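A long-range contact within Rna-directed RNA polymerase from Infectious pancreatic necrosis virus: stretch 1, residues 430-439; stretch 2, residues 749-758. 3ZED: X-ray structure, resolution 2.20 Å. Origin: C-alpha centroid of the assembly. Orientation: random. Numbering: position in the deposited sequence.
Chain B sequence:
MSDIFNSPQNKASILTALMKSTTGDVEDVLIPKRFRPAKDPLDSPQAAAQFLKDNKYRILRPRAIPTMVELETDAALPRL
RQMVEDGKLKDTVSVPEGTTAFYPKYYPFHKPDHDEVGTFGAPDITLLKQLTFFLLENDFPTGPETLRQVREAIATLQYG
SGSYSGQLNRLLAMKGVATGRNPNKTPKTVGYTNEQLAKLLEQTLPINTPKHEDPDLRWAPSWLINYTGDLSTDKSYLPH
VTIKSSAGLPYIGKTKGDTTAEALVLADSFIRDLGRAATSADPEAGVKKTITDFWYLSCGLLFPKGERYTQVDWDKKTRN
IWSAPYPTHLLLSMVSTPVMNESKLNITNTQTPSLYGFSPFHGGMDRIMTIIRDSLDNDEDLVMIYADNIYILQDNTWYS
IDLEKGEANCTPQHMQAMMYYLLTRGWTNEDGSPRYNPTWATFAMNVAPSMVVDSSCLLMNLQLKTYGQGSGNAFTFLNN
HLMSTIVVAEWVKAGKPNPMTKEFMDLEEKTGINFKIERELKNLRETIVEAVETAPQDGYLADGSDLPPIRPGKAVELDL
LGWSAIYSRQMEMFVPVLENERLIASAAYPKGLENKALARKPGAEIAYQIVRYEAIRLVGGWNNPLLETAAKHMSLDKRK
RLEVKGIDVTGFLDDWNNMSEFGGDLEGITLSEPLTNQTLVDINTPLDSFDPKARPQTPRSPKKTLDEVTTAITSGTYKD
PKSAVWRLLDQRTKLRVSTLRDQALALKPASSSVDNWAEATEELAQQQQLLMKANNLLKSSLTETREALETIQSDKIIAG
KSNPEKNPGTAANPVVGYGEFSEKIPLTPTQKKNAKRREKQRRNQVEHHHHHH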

# COMPACT_ATOMS: atom_id res chain seq x y z
N GLU B 430 -20.69 20.33 0.39
CA GLU B 430 -20.27 21.71 0.65
C GLU B 430 -21.08 22.34 1.80
O GLU B 430 -20.52 23.13 2.56
CB GLU B 430 -20.42 22.56 -0.61
CG GLU B 430 -19.56 22.06 -1.77
CD GLU B 430 -19.76 22.78 -3.08
OE1 GLU B 430 -20.92 22.85 -3.56
OE2 GLU B 430 -18.76 23.29 -3.64
N ASP B 431 -22.35 21.97 1.96
CA ASP B 431 -23.18 22.50 3.05
C ASP B 431 -22.86 21.82 4.41
O ASP B 431 -23.40 22.23 5.44
CB ASP B 431 -24.70 22.39 2.71
CG ASP B 431 -25.26 20.97 2.59
OD1 ASP B 431 -24.47 20.00 2.70
OD2 ASP B 431 -26.47 20.84 2.34
N GLY B 432 -21.97 20.82 4.39
CA GLY B 432 -21.54 20.08 5.57
C GLY B 432 -22.35 18.83 5.87
O GLY B 432 -22.11 18.17 6.89
N SER B 433 -23.34 18.49 5.01
CA SER B 433 -24.16 17.29 5.18
C SER B 433 -23.35 16.05 4.74
O SER B 433 -22.47 16.16 3.87
CB SER B 433 -25.48 17.40 4.42
OG SER B 433 -25.29 17.47 3.02
N PRO B 434 -23.63 14.86 5.33
CA PRO B 434 -22.83 13.68 5.00
C PRO B 434 -23.15 13.04 3.64
O PRO B 434 -24.31 12.95 3.24
CB PRO B 434 -23.16 12.71 6.14
CG PRO B 434 -24.53 13.08 6.56
CD PRO B 434 -24.60 14.57 6.41
N ARG B 435 -22.09 12.54 2.95
CA ARG B 435 -22.19 11.83 1.67
C ARG B 435 -22.18 10.32 1.98
O ARG B 435 -21.46 9.53 1.36
CB ARG B 435 -21.05 12.24 0.72
CG ARG B 435 -21.23 13.62 0.11
CD ARG B 435 -20.18 13.97 -0.92
NE ARG B 435 -20.30 13.16 -2.13
CZ ARG B 435 -19.53 13.29 -3.20
NH1 ARG B 435 -18.60 14.23 -3.25
NH2 ARG B 435 -19.67 12.47 -4.24
N TYR B 436 -22.99 9.94 2.99
CA TYR B 436 -23.17 8.59 3.49
C TYR B 436 -24.43 8.51 4.34
O TYR B 436 -24.93 9.53 4.82
CB TYR B 436 -21.93 8.11 4.30
CG TYR B 436 -21.53 9.02 5.45
CD1 TYR B 436 -22.18 8.94 6.69
CD2 TYR B 436 -20.51 9.95 5.31
CE1 TYR B 436 -21.82 9.76 7.75
CE2 TYR B 436 -20.15 10.79 6.36
CZ TYR B 436 -20.81 10.69 7.58
OH TYR B 436 -20.45 11.52 8.62
N ASN B 437 -24.94 7.29 4.53
CA ASN B 437 -26.11 7.02 5.34
C ASN B 437 -25.68 6.27 6.63
O ASN B 437 -24.49 5.93 6.77
CB ASN B 437 -27.17 6.24 4.52
CG ASN B 437 -26.83 4.85 4.01
OD1 ASN B 437 -25.92 4.15 4.48
ND2 ASN B 437 -27.65 4.37 3.10
N PRO B 438 -26.61 5.98 7.59
CA PRO B 438 -26.20 5.27 8.81
C PRO B 438 -25.58 3.88 8.57
O PRO B 438 -24.64 3.52 9.29
CB PRO B 438 -27.51 5.16 9.61
CG PRO B 438 -28.31 6.32 9.15
CD PRO B 438 -28.05 6.35 7.66
N THR B 439 -26.06 3.12 7.57
CA THR B 439 -25.51 1.79 7.26
C THR B 439 -24.02 1.87 6.91
O THR B 439 -23.23 1.08 7.45
CB THR B 439 -26.30 1.14 6.13
OG1 THR B 439 -27.63 0.93 6.60
CG2 THR B 439 -25.70 -0.19 5.65
N PRO B 749 -31.67 12.63 9.83
CA PRO B 749 -32.01 13.94 9.22
C PRO B 749 -30.91 14.50 8.32
O PRO B 749 -31.22 14.97 7.22
CB PRO B 749 -32.27 14.84 10.45
CG PRO B 749 -32.66 13.90 11.52
CD PRO B 749 -31.76 12.71 11.30
N ALA B 750 -29.64 14.42 8.76
CA ALA B 750 -28.48 14.91 8.01
C ALA B 750 -28.20 14.09 6.78
O ALA B 750 -27.88 14.67 5.76
CB ALA B 750 -27.25 14.92 8.90
N SER B 751 -28.33 12.75 6.85
CA SER B 751 -28.03 11.90 5.69
C SER B 751 -29.16 11.95 4.64
O SER B 751 -28.90 11.70 3.46
CB SER B 751 -27.71 10.46 6.12
OG SER B 751 -28.84 9.69 6.47
N SER B 752 -30.40 12.31 5.06
CA SER B 752 -31.57 12.48 4.18
C SER B 752 -31.68 13.92 3.69
O SER B 752 -32.49 14.19 2.80
CB SER B 752 -32.86 12.12 4.92
OG SER B 752 -33.04 10.72 5.00
N SER B 753 -30.89 14.86 4.29
CA SER B 753 -30.88 16.31 4.03
C SER B 753 -32.31 16.91 4.18
O SER B 753 -32.72 17.75 3.36
CB SER B 753 -30.29 16.62 2.66
OG SER B 753 -28.87 16.68 2.71
N VAL B 754 -33.06 16.50 5.23
CA VAL B 754 -34.43 16.99 5.49
C VAL B 754 -34.41 18.49 5.80
O VAL B 754 -33.35 19.03 6.13
CB VAL B 754 -35.20 16.21 6.61
CG1 VAL B 754 -35.31 14.72 6.30
CG2 VAL B 754 -34.59 16.46 7.99
N ASP B 755 -35.57 19.16 5.71
CA ASP B 755 -35.71 20.57 6.03
C ASP B 755 -35.15 20.83 7.44
O ASP B 755 -35.53 20.12 8.38
CB ASP B 755 -37.19 21.02 5.94
CG ASP B 755 -37.47 22.12 4.94
OD1 ASP B 755 -36.53 22.90 4.63
OD2 ASP B 755 -38.65 22.28 4.55
N ASN B 756 -34.20 21.79 7.55
CA ASN B 756 -33.53 22.23 8.78
C ASN B 756 -32.76 21.06 9.45
O ASN B 756 -32.82 20.91 10.68
CB ASN B 756 -34.56 22.87 9.75
CG ASN B 756 -34.06 24.02 10.59
OD1 ASN B 756 -33.60 25.06 10.08
ND2 ASN B 756 -34.27 23.93 11.90
N TRP B 757 -31.99 20.28 8.64
CA TRP B 757 -31.20 19.14 9.11
C TRP B 757 -30.10 19.55 10.10
O TRP B 757 -29.81 18.78 11.01
CB TRP B 757 -30.58 18.34 7.94
CG TRP B 757 -29.68 19.14 7.05
CD1 TRP B 757 -30.04 19.86 5.95
CD2 TRP B 757 -28.27 19.35 7.21
NE1 TRP B 757 -28.95 20.49 5.41
CE2 TRP B 757 -27.85 20.21 6.17
CE3 TRP B 757 -27.32 18.91 8.15
CZ2 TRP B 757 -26.52 20.63 6.04
CZ3 TRP B 757 -26.01 19.34 8.02
CH2 TRP B 757 -25.62 20.19 6.98
N ALA B 758 -29.49 20.75 9.91
CA ALA B 758 -28.38 21.24 10.74
C ALA B 758 -28.79 21.40 12.20
O ALA B 758 -28.15 20.79 13.06
CB ALA B 758 -27.85 22.56 10.19

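Stretch 1 is mostly loop or turn and enters a helix at Pro 438. Stretch 2 carries the end of one helix, a loop, and the start of another helix at Trp 757. The CA atoms of Ser 433 and Ala 750 are 5.7 Å apart, and those of Asn 437 and Ser 751 are 5.3 Å apart. Ser 753 has positive phi and leaves the helical path. Two bonds reach back into the helix: Val 754 N to Pro 749 O at 3.1 Å, and a weak one, Ser 753 N to Ala 750 O at 3.4 Å. Gly 432 also has positive phi. A CB there would be jammed against the carbonyl O of Asp 431.

No hydrogen bond crosses between the stretches, so the contact rests on packing. Trp 757 and Ser 751 have the most area covered in stretch 2, 72 and 69 Å². Ser 433 CB lies over one face of the Trp 757 six-membered ring, 3.9 Å from the centroid and 16° off the normal, a CH-pi contact. Asp 431 O sits at the ring edge, 3.4 Å from Trp 757 CH2. Asp 431 also holds Ser 433 in place: Asp 431 OD1 accepts bonds from Ser 433 N at 3.0 Å and from Ser 433 OG at 2.7 Å. Ser 433 N and OG are thus both bonded to Asp 431 while CB meets the ring.

Pro 434 CD is 3.3 Å from Ala 750 O and 3.7 Å from Ala 750 CB. Ser 751 fits against the next part of the loop. Ser 751 CB is 3.2 Å from Tyr 436 O, and Ser 751 OG is 3.6 Å from Pro 438 CD. The end of the Asn 437 side chain leads away from stretch 2 and caps the helix that begins at Pro 438.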